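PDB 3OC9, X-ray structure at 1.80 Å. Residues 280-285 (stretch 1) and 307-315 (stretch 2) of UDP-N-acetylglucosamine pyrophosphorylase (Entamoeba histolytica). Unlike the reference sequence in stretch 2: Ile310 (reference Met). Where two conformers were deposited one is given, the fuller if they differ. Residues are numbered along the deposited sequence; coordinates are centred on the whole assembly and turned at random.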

# COMPACT_ATOMS: atom_id res chain seq x y z
N PRO A 280 11.18 -5.35 17.72
CA PRO A 280 11.68 -4.35 18.67
C PRO A 280 10.72 -3.15 18.85
O PRO A 280 10.02 -2.76 17.91
N TYR A 281 10.66 -2.57 20.06
CA TYR A 281 9.79 -1.39 20.28
C TYR A 281 10.39 -0.09 19.73
O TYR A 281 11.63 0.07 19.68
N HIS A 282 9.52 0.82 19.28
CA HIS A 282 9.88 2.19 18.90
C HIS A 282 8.96 3.21 19.62
O HIS A 282 7.85 2.83 20.02
N ILE A 283 9.41 4.46 19.75
CA ILE A 283 8.58 5.57 20.28
C ILE A 283 8.07 6.46 19.15
O ILE A 283 8.87 6.96 18.32
N ALA A 284 6.74 6.67 19.10
CA ALA A 284 6.10 7.60 18.18
C ALA A 284 5.32 8.64 18.99
O ALA A 284 4.72 8.31 20.03
N LYS A 285 5.32 9.90 18.55
CA LYS A 285 4.67 10.98 19.34
C LYS A 285 3.38 11.57 18.73
O LYS A 285 3.14 11.44 17.52
N LYS A 307 3.26 6.98 22.07
CA LYS A 307 2.69 5.71 21.59
C LYS A 307 3.80 4.65 21.42
O LYS A 307 4.70 4.86 20.62
N LYS A 308 3.75 3.54 22.16
CA LYS A 308 4.68 2.40 21.99
C LYS A 308 4.27 1.55 20.77
O LYS A 308 3.20 0.93 20.79
N GLU A 309 5.12 1.50 19.73
CA GLU A 309 4.79 0.84 18.45
C GLU A 309 5.81 -0.22 17.98
O GLU A 309 6.99 -0.17 18.35
N ILE A 310 5.33 -1.15 17.14
CA ILE A 310 6.21 -2.10 16.42
C ILE A 310 6.02 -1.88 14.91
O ILE A 310 4.91 -1.50 14.46
N PHE A 311 7.09 -2.09 14.12
CA PHE A 311 7.14 -1.71 12.67
C PHE A 311 7.26 -2.97 11.77
O PHE A 311 8.09 -3.84 12.03
N PHE A 312 6.44 -3.08 10.72
CA PHE A 312 6.40 -4.33 9.95
C PHE A 312 7.74 -4.64 9.27
O PHE A 312 8.12 -5.81 9.17
N PHE A 313 8.47 -3.61 8.86
CA PHE A 313 9.73 -3.81 8.11
C PHE A 313 10.89 -4.34 8.96
O PHE A 313 11.91 -4.82 8.42
N ASP A 314 10.74 -4.32 10.30
CA ASP A 314 11.74 -4.99 11.15
C ASP A 314 11.71 -6.53 11.03
O ASP A 314 12.59 -7.19 11.58
N VAL A 315 10.73 -7.07 10.29
CA VAL A 315 10.66 -8.52 10.00
C VAL A 315 11.58 -8.96 8.83
O VAL A 315 11.92 -10.14 8.72

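The strongest side-chain tie joins His282 to Asp314: NE2 of His282 donates to OD2 of Asp314 at 2.8 Å, near the ring plane, with both residues in the m rotamer. The same carboxylate oxygen accepts from water 1, which also donates to Pro280 O and accepts from Phe311 N, so one water satisfies the backbone just beyond the ladder. That ladder is antiparallel: His282 and Glu309 exchange two hydrogen bonds, as do Ala284 and Lys307, and these four side chains share one face.

On that face Lys307 (m, t, m, t) curls so that its NZ reaches OE2 of Glu309 at 3.1 Å, a salt bridge within its own strand. Water 2 links the same NZ to Lys285 O. The small Ala284 lies against both partners, its CB 3.7 Å from Glu309 CD and 4.0 Å from Lys307 CE.

Phe311, also m, points toward the first stretch and stacks face to face on His282, the planes 16° apart; one imidazole thus spends its edge on a carboxylate and a face on an aromatic.

The other face, carrying Ile283 and Lys308, is exposed. Here Lys308 lays CD over the Tyr281 ring, while Tyr281 CD1 meets Ile310 CG2 at 3.8 Å.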

# COMPACT_ATOMS: atom_id res chain seq x y z
CB PRO A 280 13.02 -3.92 18.07
CG PRO A 280 12.85 -4.15 16.58
CD PRO A 280 11.96 -5.36 16.46
CB TYR A 281 9.38 -1.24 21.77
CG TYR A 281 8.48 -2.35 22.29
CD1 TYR A 281 7.20 -2.56 21.74
CD2 TYR A 281 8.89 -3.19 23.33
CE1 TYR A 281 6.38 -3.59 22.21
CE2 TYR A 281 8.07 -4.23 23.81
CZ TYR A 281 6.81 -4.42 23.24
OH TYR A 281 5.98 -5.44 23.70
CB HIS A 282 9.70 2.40 17.38
CG HIS A 282 10.58 1.53 16.52
ND1 HIS A 282 11.74 1.99 15.92
CD2 HIS A 282 10.45 0.23 16.13
CE1 HIS A 282 12.29 1.02 15.22
NE2 HIS A 282 11.54 -0.06 15.33
CB ILE A 283 9.38 6.48 21.29
CG1 ILE A 283 9.93 5.68 22.48
CG2 ILE A 283 8.53 7.69 21.76
CD1 ILE A 283 8.96 4.67 23.06
CB ALA A 284 5.18 6.85 17.21
CB LYS A 285 5.67 12.08 19.71
CG LYS A 285 6.85 11.58 20.53
CD LYS A 285 7.36 12.67 21.46
CE LYS A 285 8.49 12.18 22.35
NZ LYS A 285 9.81 12.37 21.71
CB LYS A 307 2.00 5.88 20.22
CG LYS A 307 0.78 6.82 20.16
CD LYS A 307 0.32 7.03 18.70
CE LYS A 307 1.37 7.81 17.91
NZ LYS A 307 1.23 7.58 16.45
CB LYS A 308 4.67 1.54 23.28
CG LYS A 308 5.56 0.30 23.23
CD LYS A 308 5.14 -0.78 24.26
CE LYS A 308 5.36 -0.33 25.68
NZ LYS A 308 5.05 -1.42 26.67
CB GLU A 309 4.60 1.88 17.32
CG GLU A 309 3.42 2.85 17.52
CD GLU A 309 3.23 3.83 16.35
OE1 GLU A 309 4.03 3.82 15.39
OE2 GLU A 309 2.27 4.64 16.40
CB ILE A 310 5.97 -3.60 16.84
CG1 ILE A 310 4.47 -3.94 16.84
CG2 ILE A 310 6.61 -3.92 18.25
CD1 ILE A 310 4.11 -5.43 17.08
CB PHE A 311 8.38 -0.80 12.39
CG PHE A 311 8.30 0.61 12.99
CD1 PHE A 311 7.12 1.13 13.52
CD2 PHE A 311 9.43 1.43 12.94
CE1 PHE A 311 7.07 2.44 14.04
CE2 PHE A 311 9.39 2.74 13.45
CZ PHE A 311 8.21 3.24 14.00
CB PHE A 312 5.22 -4.39 8.94
CG PHE A 312 5.44 -3.59 7.68
CD1 PHE A 312 6.30 -4.05 6.67
CD2 PHE A 312 4.78 -2.38 7.50
CE1 PHE A 312 6.53 -3.29 5.50
CE2 PHE A 312 4.99 -1.61 6.34
CZ PHE A 312 5.87 -2.07 5.34
CB PHE A 313 10.12 -2.59 7.24
CG PHE A 313 10.10 -1.26 7.97
CD1 PHE A 313 9.00 -0.41 7.85
CD2 PHE A 313 11.17 -0.88 8.79
CE1 PHE A 313 8.96 0.82 8.53
CE2 PHE A 313 11.15 0.36 9.48
CZ PHE A 313 10.04 1.21 9.35
CB ASP A 314 11.62 -4.56 12.64
CG ASP A 314 12.12 -3.12 12.89
OD1 ASP A 314 13.10 -2.68 12.23
OD2 ASP A 314 11.54 -2.42 13.76
CB VAL A 315 9.20 -9.04 9.81
CG1 VAL A 315 8.73 -8.95 8.35
CG2 VAL A 315 9.08 -10.50 10.31
O HOH W 1 9.41 -3.21 15.26
O HOH W 2 2.85 9.68 15.49